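Local coordinates for protein putative alpha-N-acetylgalactosaminidase (Bacillus halodurans C-125, PDB 3CC1) that probably hydrolyses terminal alpha-linked N-acetylgalactosamine from glycans, as a putative glycoside hydrolase with a TIM barrel and a C-terminal beta-sandwich domain, at residues A[350-354]-A[355-359]; A[247-250]-A[251-254]; A[170-173]-A[174-177]. All coordinates share one frame; numbering follows the deposited sequence. Where two conformers were deposited one is given.

Contact 1 (A[350-354]-A[355-359]); sequences VYREE and DKVAW. With SO4 (sulfate ion), chain F.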
loop_
_atom_site.group_PDB
_atom_site.type_symbol
_atom_site.label_atom_id
_atom_site.label_comp_id
_atom_site.label_asym_id
_atom_site.label_seq_id
_atom_site.Cartn_x
_atom_site.Cartn_y
_atom_site.Cartn_z
ATOM N N VAL A 350 -13.056 -1.769 14.600
ATOM C CA VAL A 350 -12.931 -0.590 15.497
ATOM C C VAL A 350 -11.717 0.286 15.145
ATOM O O VAL A 350 -11.841 1.500 14.959
ATOM C CB VAL A 350 -12.940 -1.013 17.002
ATOM C CG1 VAL A 350 -12.633 0.154 17.915
ATOM C CG2 VAL A 350 -14.277 -1.677 17.350
ATOM N N TYR A 351 -10.546 -0.309 15.045
ATOM C CA TYR A 351 -9.365 0.441 14.717
ATOM C C TYR A 351 -8.242 -0.432 14.183
ATOM O O TYR A 351 -8.179 -1.623 14.393
ATOM C CB TYR A 351 -8.864 1.322 15.909
ATOM C CG TYR A 351 -8.167 0.604 17.060
ATOM C CD1 TYR A 351 -6.955 -0.057 16.875
ATOM C CD2 TYR A 351 -8.682 0.642 18.325
ATOM C CE1 TYR A 351 -6.319 -0.707 17.912
ATOM C CE2 TYR A 351 -8.023 0.022 19.400
ATOM C CZ TYR A 351 -6.832 -0.639 19.180
ATOM O OH TYR A 351 -6.146 -1.223 20.221
ATOM N N ARG A 352 -7.392 0.203 13.412
ATOM C CA ARG A 352 -6.103 -0.369 13.130
ATOM C C ARG A 352 -5.041 0.709 13.099
ATOM O O ARG A 352 -5.185 1.727 12.412
ATOM C CB ARG A 352 -6.123 -1.092 11.791
ATOM C CG ARG A 352 -4.752 -1.598 11.438
ATOM C CD ARG A 352 -4.860 -2.588 10.303
ATOM N NE ARG A 352 -3.599 -3.281 10.070
ATOM C CZ ARG A 352 -3.489 -4.415 9.383
ATOM N NH1 ARG A 352 -4.566 -5.020 8.932
ATOM N NH2 ARG A 352 -2.288 -4.970 9.211
ATOM N N GLU A 353 -3.986 0.466 13.858
ATOM C CA GLU A 353 -2.901 1.390 13.961
ATOM C C GLU A 353 -1.622 0.615 14.143
ATOM O O GLU A 353 -1.426 -0.094 15.123
ATOM C CB GLU A 353 -3.192 2.350 15.123
ATOM C CG GLU A 353 -2.540 3.661 15.004
ATOM C CD GLU A 353 -2.923 4.641 16.085
ATOM O OE1 GLU A 353 -3.969 5.319 15.941
ATOM O OE2 GLU A 353 -2.140 4.770 17.070
ATOM N N GLU A 354 -0.760 0.705 13.151
ATOM C CA GLU A 354 0.580 0.077 13.218
ATOM C C GLU A 354 0.518 -1.356 13.755
ATOM O O GLU A 354 1.168 -1.704 14.786
ATOM C CB GLU A 354 1.509 0.932 14.097
ATOM C CG GLU A 354 1.258 2.476 13.963
ATOM C CD GLU A 354 2.202 3.363 14.784
ATOM O OE1 GLU A 354 3.394 3.463 14.426
ATOM O OE2 GLU A 354 1.740 3.969 15.779
ATOM N N ASP A 355 -0.243 -2.182 13.024
ATOM C CA ASP A 355 -0.416 -3.617 13.266
ATOM C C ASP A 355 -1.150 -3.963 14.566
ATOM O O ASP A 355 -1.202 -5.112 14.974
ATOM C CB ASP A 355 0.907 -4.387 13.178
ATOM C CG ASP A 355 1.323 -4.734 11.728
ATOM O OD1 ASP A 355 0.531 -4.619 10.756
ATOM O OD2 ASP A 355 2.478 -5.154 11.583
ATOM N N LYS A 356 -1.708 -2.966 15.220
ATOM C CA LYS A 356 -2.579 -3.186 16.369
ATOM C C LYS A 356 -4.021 -3.043 15.830
ATOM O O LYS A 356 -4.351 -2.032 15.231
ATOM C CB LYS A 356 -2.290 -2.163 17.470
ATOM C CG LYS A 356 -0.842 -2.177 17.955
ATOM C CD LYS A 356 -0.577 -1.137 18.963
ATOM C CE LYS A 356 -0.238 0.192 18.326
ATOM N NZ LYS A 356 -0.065 1.178 19.436
ATOM N N VAL A 357 -4.850 -4.062 16.029
ATOM C CA VAL A 357 -6.171 -4.104 15.467
ATOM C C VAL A 357 -7.213 -4.416 16.537
ATOM O O VAL A 357 -6.973 -5.207 17.443
ATOM C CB VAL A 357 -6.281 -5.190 14.331
ATOM C CG1 VAL A 357 -7.673 -5.176 13.715
ATOM C CG2 VAL A 357 -5.171 -4.993 13.283
ATOM N N ALA A 358 -8.367 -3.779 16.420
ATOM C CA ALA A 358 -9.527 -4.015 17.337
ATOM C C ALA A 358 -10.800 -4.222 16.518
ATOM O O ALA A 358 -10.959 -3.603 15.459
ATOM C CB ALA A 358 -9.673 -2.825 18.331
ATOM N N TRP A 359 -11.623 -5.193 16.930
ATOM C CA TRP A 359 -12.960 -5.422 16.384
ATOM C C TRP A 359 -13.880 -5.559 17.619
ATOM O O TRP A 359 -13.401 -5.845 18.721
ATOM C CB TRP A 359 -13.064 -6.726 15.559
ATOM C CG TRP A 359 -12.441 -6.691 14.193
ATOM C CD1 TRP A 359 -11.105 -6.587 13.910
ATOM C CD2 TRP A 359 -13.096 -6.817 12.937
ATOM N NE1 TRP A 359 -10.906 -6.580 12.575
ATOM C CE2 TRP A 359 -12.105 -6.724 11.946
ATOM C CE3 TRP A 359 -14.417 -6.984 12.557
ATOM C CZ2 TRP A 359 -12.389 -6.797 10.602
ATOM C CZ3 TRP A 359 -14.707 -7.035 11.241
ATOM C CH2 TRP A 359 -13.689 -6.949 10.261
HETATM S S SO4 F . -1.080 2.609 9.970
HETATM O O1 SO4 F . -2.105 3.403 9.271
HETATM O O2 SO4 F . -1.387 1.181 9.941
HETATM O O3 SO4 F . -1.076 3.082 11.364
HETATM O O4 SO4 F . 0.227 2.793 9.331
HETATM O O HOH W 1 -1.209 -1.615 10.596
HETATM O O HOH W 2 0.095 3.453 17.651
#
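Strands 350-353 and 356-359 run antiparallel, their axes 4.7 Å apart, as a beta hairpin closed by a type I' turn from Glu-353 to Lys-356. Glu-354 and Asp-355 both take the positive phi this turn needs. The hairpin starts the antiparallel sheet of the C-terminal domain. Glu-353 and Lys-356 form a hydrogen-bonded pair, Arg-352 and Val-357 the non-hydrogen-bonded pair behind it. Further back, Val-350 and Tyr-351 both face Ala-358 in a classic beta bulge: Val-350 N gives Ala-358 O a bond of 2.9 Å, Tyr-351 N a weak one. Tyr-351 has CG between its backbone N and carbonyl carbon (chi1 75°), which folds the ring over the neighbouring strand. Ala-358 CB sits under one ring face, 3.5 Å from the centroid in a CH-pi contact; a methyl is small enough to let the ring lie so close. The phenol OH goes on to Gln-383 O. On the other face of the sheet Arg-352 is extended, its CD 3.8 Å from Val-357 CG2, and its NH2 meets Asp-355 OD1 in a 3.2 Å salt bridge, the planes 51° apart. Arg-352 NH1 makes a second salt bridge, to Glu-258 OE2, and Tyr-251 OH also binds Asp-355 OD1, tying both groups to helix 247-262. At the turn, on the face that carries Tyr-351, one water joins Lys-356 NZ to Glu-353 OE2 and Glu-354; Glu-353 OE1 accepts from Ile-264 N of a neighbouring subunit. A sulfate ion, probably from the crystallisation liquor, takes a hydrogen bond on O3 from Glu-354 N at 3.0 Å.

Contact 2 (A[247-250]-A[251-254]); sequences WSLL and YQMF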
loop_
_atom_site.group_PDB
_atom_site.type_symbol
_atom_site.label_atom_id
_atom_site.label_comp_id
_atom_site.label_asym_id
_atom_site.label_seq_id
_atom_site.Cartn_x
_atom_site.Cartn_y
_atom_site.Cartn_z
ATOM N N TRP A 247 1.314 -17.905 8.425
ATOM C CA TRP A 247 1.060 -16.595 9.026
ATOM C C TRP A 247 0.836 -15.514 7.982
ATOM O O TRP A 247 0.050 -14.598 8.185
ATOM C CB TRP A 247 2.185 -16.167 9.962
ATOM C CG TRP A 247 2.006 -14.767 10.454
ATOM C CD1 TRP A 247 2.768 -13.700 10.150
ATOM C CD2 TRP A 247 0.967 -14.289 11.327
ATOM N NE1 TRP A 247 2.289 -12.581 10.794
ATOM C CE2 TRP A 247 1.169 -12.907 11.501
ATOM C CE3 TRP A 247 -0.109 -14.888 11.960
ATOM C CZ2 TRP A 247 0.346 -12.119 12.310
ATOM C CZ3 TRP A 247 -0.932 -14.087 12.775
ATOM C CH2 TRP A 247 -0.700 -12.735 12.927
ATOM N N SER A 248 1.523 -15.593 6.850
ATOM C CA SER A 248 1.387 -14.534 5.877
ATOM C C SER A 248 -0.057 -14.429 5.368
ATOM O O SER A 248 -0.572 -13.325 5.139
ATOM C CB SER A 248 2.347 -14.713 4.687
ATOM O OG SER A 248 1.918 -15.834 3.932
ATOM N N LEU A 249 -0.736 -15.559 5.257
ATOM C CA LEU A 249 -2.156 -15.543 4.858
ATOM C C LEU A 249 -3.073 -15.038 5.980
ATOM O O LEU A 249 -4.070 -14.335 5.738
ATOM C CB LEU A 249 -2.576 -16.928 4.397
ATOM C CG LEU A 249 -1.750 -17.496 3.213
ATOM C CD1 LEU A 249 -2.102 -18.968 3.050
ATOM C CD2 LEU A 249 -2.076 -16.692 1.983
ATOM N N LEU A 250 -2.784 -15.444 7.211
ATOM C CA LEU A 250 -3.609 -14.967 8.349
ATOM C C LEU A 250 -3.447 -13.456 8.514
ATOM O O LEU A 250 -4.432 -12.697 8.616
ATOM C CB LEU A 250 -3.246 -15.736 9.635
ATOM C CG LEU A 250 -4.030 -15.442 10.898
ATOM C CD1 LEU A 250 -5.567 -15.362 10.694
ATOM C CD2 LEU A 250 -3.640 -16.490 12.010
ATOM N N TYR A 251 -2.204 -13.003 8.492
ATOM C CA TYR A 251 -1.918 -11.581 8.554
ATOM C C TYR A 251 -2.721 -10.831 7.491
ATOM O O TYR A 251 -3.355 -9.832 7.790
ATOM C CB TYR A 251 -0.443 -11.285 8.317
ATOM C CG TYR A 251 -0.111 -9.824 8.336
ATOM C CD1 TYR A 251 0.189 -9.193 9.515
ATOM C CD2 TYR A 251 -0.071 -9.084 7.174
ATOM C CE1 TYR A 251 0.504 -7.852 9.554
ATOM C CE2 TYR A 251 0.262 -7.757 7.182
ATOM C CZ TYR A 251 0.543 -7.129 8.389
ATOM O OH TYR A 251 0.871 -5.782 8.474
ATOM N N GLN A 252 -2.671 -11.299 6.253
ATOM C CA GLN A 252 -3.357 -10.584 5.164
ATOM C C GLN A 252 -4.858 -10.595 5.292
ATOM O O GLN A 252 -5.526 -9.647 4.868
ATOM C CB GLN A 252 -2.960 -11.113 3.794
ATOM C CG GLN A 252 -1.496 -10.927 3.434
ATOM C CD GLN A 252 -1.181 -11.628 2.132
ATOM O OE1 GLN A 252 -1.507 -11.122 1.071
ATOM N NE2 GLN A 252 -0.564 -12.796 2.208
HETATM N N MSE A 253 -5.391 -11.641 5.921
HETATM C CA MSE A 253 -6.853 -11.769 6.111
HETATM C C MSE A 253 -7.405 -10.587 6.890
HETATM O O MSE A 253 -8.526 -10.166 6.644
HETATM C CB MSE A 253 -7.246 -13.128 6.734
HETATM C CG MSE A 253 -8.731 -13.536 6.476
HETATM SE SE MSE A 253 -9.170 -13.658 4.595
HETATM C CE MSE A 253 -7.771 -14.775 4.082
ATOM N N PHE A 254 -6.616 -10.041 7.816
ATOM C CA PHE A 254 -7.073 -8.921 8.638
ATOM C C PHE A 254 -7.395 -7.730 7.780
ATOM O O PHE A 254 -8.486 -7.162 7.894
ATOM C CB PHE A 254 -6.106 -8.587 9.801
ATOM C CG PHE A 254 -6.223 -9.538 10.949
ATOM C CD1 PHE A 254 -5.557 -10.761 10.926
ATOM C CD2 PHE A 254 -7.033 -9.248 12.038
ATOM C CE1 PHE A 254 -5.703 -11.660 11.963
ATOM C CE2 PHE A 254 -7.181 -10.115 13.070
ATOM C CZ PHE A 254 -6.509 -11.329 13.061
#
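Trp-247 and Tyr-251, one turn apart at the start of alpha-helix 247-262, meet with Tyr-251 CB set over one face of the indole. That methylene stands 4.2 Å from the centroid of the five-membered ring in a CH-pi contact. The two ring planes are inclined at 59°, and Tyr-251 CD1 comes 4.0 Å from Trp-247 CZ2. With CG anti to its backbone N (chi1 173°), Trp-247 carries its indole toward the next turn, whereas the tyrosine ring leads away, its hydroxyl bound for Asp-355. His-422 stacks on the indole, a broad surface suited to holding both neighbours. Three residues on, Leu-250 and Phe-254 lie side by side and point the same way, Leu-250 CD1 to Phe-254 CE1 3.9 Å; apolar groups suit this position, where helix 298-310 packs against both. The edge of the phenylalanine ring also comes close to Leu-250 O. Gln-252 behaves differently, turning its amide back along its own helix. Ser-248 O therefore accepts twice, from opposite faces of its carbonyl plane: Gln-252 N at 3.1 Å in the normal helical bond, and Gln-252 NE2 at 3.0 Å, well above that plane but with the oxygen in the plane of the amide.

Contact 3 (A[170-173]-A[174-177]); sequences FELY and AQWG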
loop_
_atom_site.group_PDB
_atom_site.type_symbol
_atom_site.label_atom_id
_atom_site.label_comp_id
_atom_site.label_asym_id
_atom_site.label_seq_id
_atom_site.Cartn_x
_atom_site.Cartn_y
_atom_site.Cartn_z
ATOM N N PHE A 170 -29.684 -29.930 -9.246
ATOM C CA PHE A 170 -30.250 -29.738 -7.902
ATOM C C PHE A 170 -31.365 -30.744 -7.584
ATOM O O PHE A 170 -31.515 -31.151 -6.438
ATOM C CB PHE A 170 -30.629 -28.286 -7.660
ATOM C CG PHE A 170 -29.405 -27.423 -7.443
ATOM C CD1 PHE A 170 -28.816 -27.366 -6.189
ATOM C CD2 PHE A 170 -28.768 -26.808 -8.511
ATOM C CE1 PHE A 170 -27.654 -26.642 -5.983
ATOM C CE2 PHE A 170 -27.586 -26.084 -8.330
ATOM C CZ PHE A 170 -27.027 -26.003 -7.061
ATOM N N GLU A 171 -32.049 -31.235 -8.609
ATOM C CA GLU A 171 -32.925 -32.405 -8.431
ATOM C C GLU A 171 -32.136 -33.627 -8.009
ATOM O O GLU A 171 -32.532 -34.355 -7.099
ATOM C CB GLU A 171 -33.696 -32.715 -9.706
ATOM C CG GLU A 171 -34.830 -31.753 -9.977
ATOM C CD GLU A 171 -35.369 -31.851 -11.426
ATOM O OE1 GLU A 171 -35.048 -32.862 -12.133
ATOM O OE2 GLU A 171 -36.104 -30.903 -11.851
ATOM N N LEU A 172 -31.010 -33.864 -8.666
ATOM C CA LEU A 172 -30.140 -34.976 -8.302
ATOM C C LEU A 172 -29.642 -34.861 -6.850
ATOM O O LEU A 172 -29.681 -35.823 -6.065
ATOM C CB LEU A 172 -28.963 -35.076 -9.279
ATOM C CG LEU A 172 -28.046 -36.284 -9.146
ATOM C CD1 LEU A 172 -28.840 -37.630 -9.220
ATOM C CD2 LEU A 172 -26.974 -36.175 -10.246
ATOM N N TYR A 173 -29.189 -33.675 -6.489
ATOM C CA TYR A 173 -28.657 -33.439 -5.158
ATOM C C TYR A 173 -29.777 -33.596 -4.115
ATOM O O TYR A 173 -29.543 -34.119 -3.024
ATOM C CB TYR A 173 -27.952 -32.072 -5.056
ATOM C CG TYR A 173 -26.851 -31.872 -6.077
ATOM C CD1 TYR A 173 -26.166 -32.955 -6.593
ATOM C CD2 TYR A 173 -26.517 -30.602 -6.534
ATOM C CE1 TYR A 173 -25.177 -32.790 -7.556
ATOM C CE2 TYR A 173 -25.531 -30.419 -7.526
ATOM C CZ TYR A 173 -24.861 -31.509 -8.019
ATOM O OH TYR A 173 -23.857 -31.386 -8.949
ATOM N N ALA A 174 -30.986 -33.146 -4.448
ATOM C CA ALA A 174 -32.137 -33.323 -3.549
ATOM C C ALA A 174 -32.430 -34.809 -3.360
ATOM O O ALA A 174 -32.715 -35.267 -2.247
ATOM C CB ALA A 174 -33.368 -32.585 -4.053
ATOM N N GLN A 175 -32.336 -35.543 -4.462
ATOM C CA GLN A 175 -32.519 -36.979 -4.479
ATOM C C GLN A 175 -31.540 -37.613 -3.504
ATOM O O GLN A 175 -31.916 -38.457 -2.692
ATOM C CB GLN A 175 -32.265 -37.520 -5.896
ATOM C CG GLN A 175 -32.573 -38.990 -6.076
ATOM C CD GLN A 175 -32.160 -39.513 -7.444
ATOM O OE1 GLN A 175 -31.369 -40.451 -7.552
ATOM N NE2 GLN A 175 -32.709 -38.915 -8.494
ATOM N N TRP A 176 -30.296 -37.146 -3.568
ATOM C CA TRP A 176 -29.216 -37.666 -2.721
ATOM C C TRP A 176 -29.300 -37.217 -1.251
ATOM O O TRP A 176 -28.499 -37.627 -0.426
ATOM C CB TRP A 176 -27.840 -37.277 -3.253
ATOM C CG TRP A 176 -27.484 -37.868 -4.544
ATOM C CD1 TRP A 176 -28.020 -38.970 -5.108
ATOM C CD2 TRP A 176 -26.426 -37.440 -5.409
ATOM N NE1 TRP A 176 -27.403 -39.229 -6.306
ATOM C CE2 TRP A 176 -26.417 -38.305 -6.509
ATOM C CE3 TRP A 176 -25.498 -36.399 -5.355
ATOM C CZ2 TRP A 176 -25.524 -38.157 -7.566
ATOM C CZ3 TRP A 176 -24.620 -36.253 -6.382
ATOM C CH2 TRP A 176 -24.643 -37.126 -7.491
ATOM N N GLY A 177 -30.266 -36.370 -0.924
ATOM C CA GLY A 177 -30.391 -35.871 0.442
ATOM C C GLY A 177 -29.350 -34.848 0.873
ATOM O O GLY A 177 -29.033 -34.735 2.070
#
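Residues 170-173 and 174-177 run through the last turn of helix 162-175 and its C-terminal cap, where regular i to i+4 bonds run from Ala-174 N to Phe-170 O, Gln-175 N to Glu-171 O and Trp-176 N to Leu-172 O, each 2.9 Å long. Gly-177 then leaves the helix with positive phi (73°) in a Schellman motif, a backbone shape that a residue without a CB adopts readily. Its N bonds to Ala-174 O. Leu-172 and Trp-176 carry the main side-chain contact. The leucine branch lies over one face of the indole, CG 3.8 Å from the centroid of the six-membered ring in a CH-pi contact, with CD1 over NE1 and CD2 over CZ2. Its CG is anti to the backbone N (chi1 -173°), which swings both methyls toward the tryptophan; a forked aliphatic side chain suits this broad face. Tyr-173 lies alongside Trp-176 and points the same way, Tyr-173 CD1 to Trp-176 CZ3 3.6 Å, with ring planes 43° apart and the indole carbon near the plane of the phenol. Inside the fold, Tyr-173 packs on strands 109-115 and 180-184, while Phe-170 is covered by helix 196-208. Exposed Glu-171 and Gln-175 mark the solvent side. With no polar bond between the buried side chains, shape and burial must hold Trp-176 in position, while the backbone bonds set the direction in which it leaves the helix.

In the fold
Contacts 1 and 2 share an interface: helix 247-262 packs against the first hairpin of the C-terminal sheet, Tyr-251 and Phe-254 of contact 2 touching Arg-352 of contact 1. Contact 3 belongs to another helix across the chain, about 45 Å from contact 1 and 37 Å from contact 2, centre to centre. Contacts 1 and 3 are largely buried, contact 2 partly. Their chemistry follows their place in the fold rather than burial alone. Contact 1, at a boundary between domains and also touched by two further subunits, mixes strand pairing with charges, water and sulfate; contact 2 combines aromatic packing with a side-chain amide bond to the backbone; contact 3, against the parallel barrel strands, relies on apolar and aromatic groups.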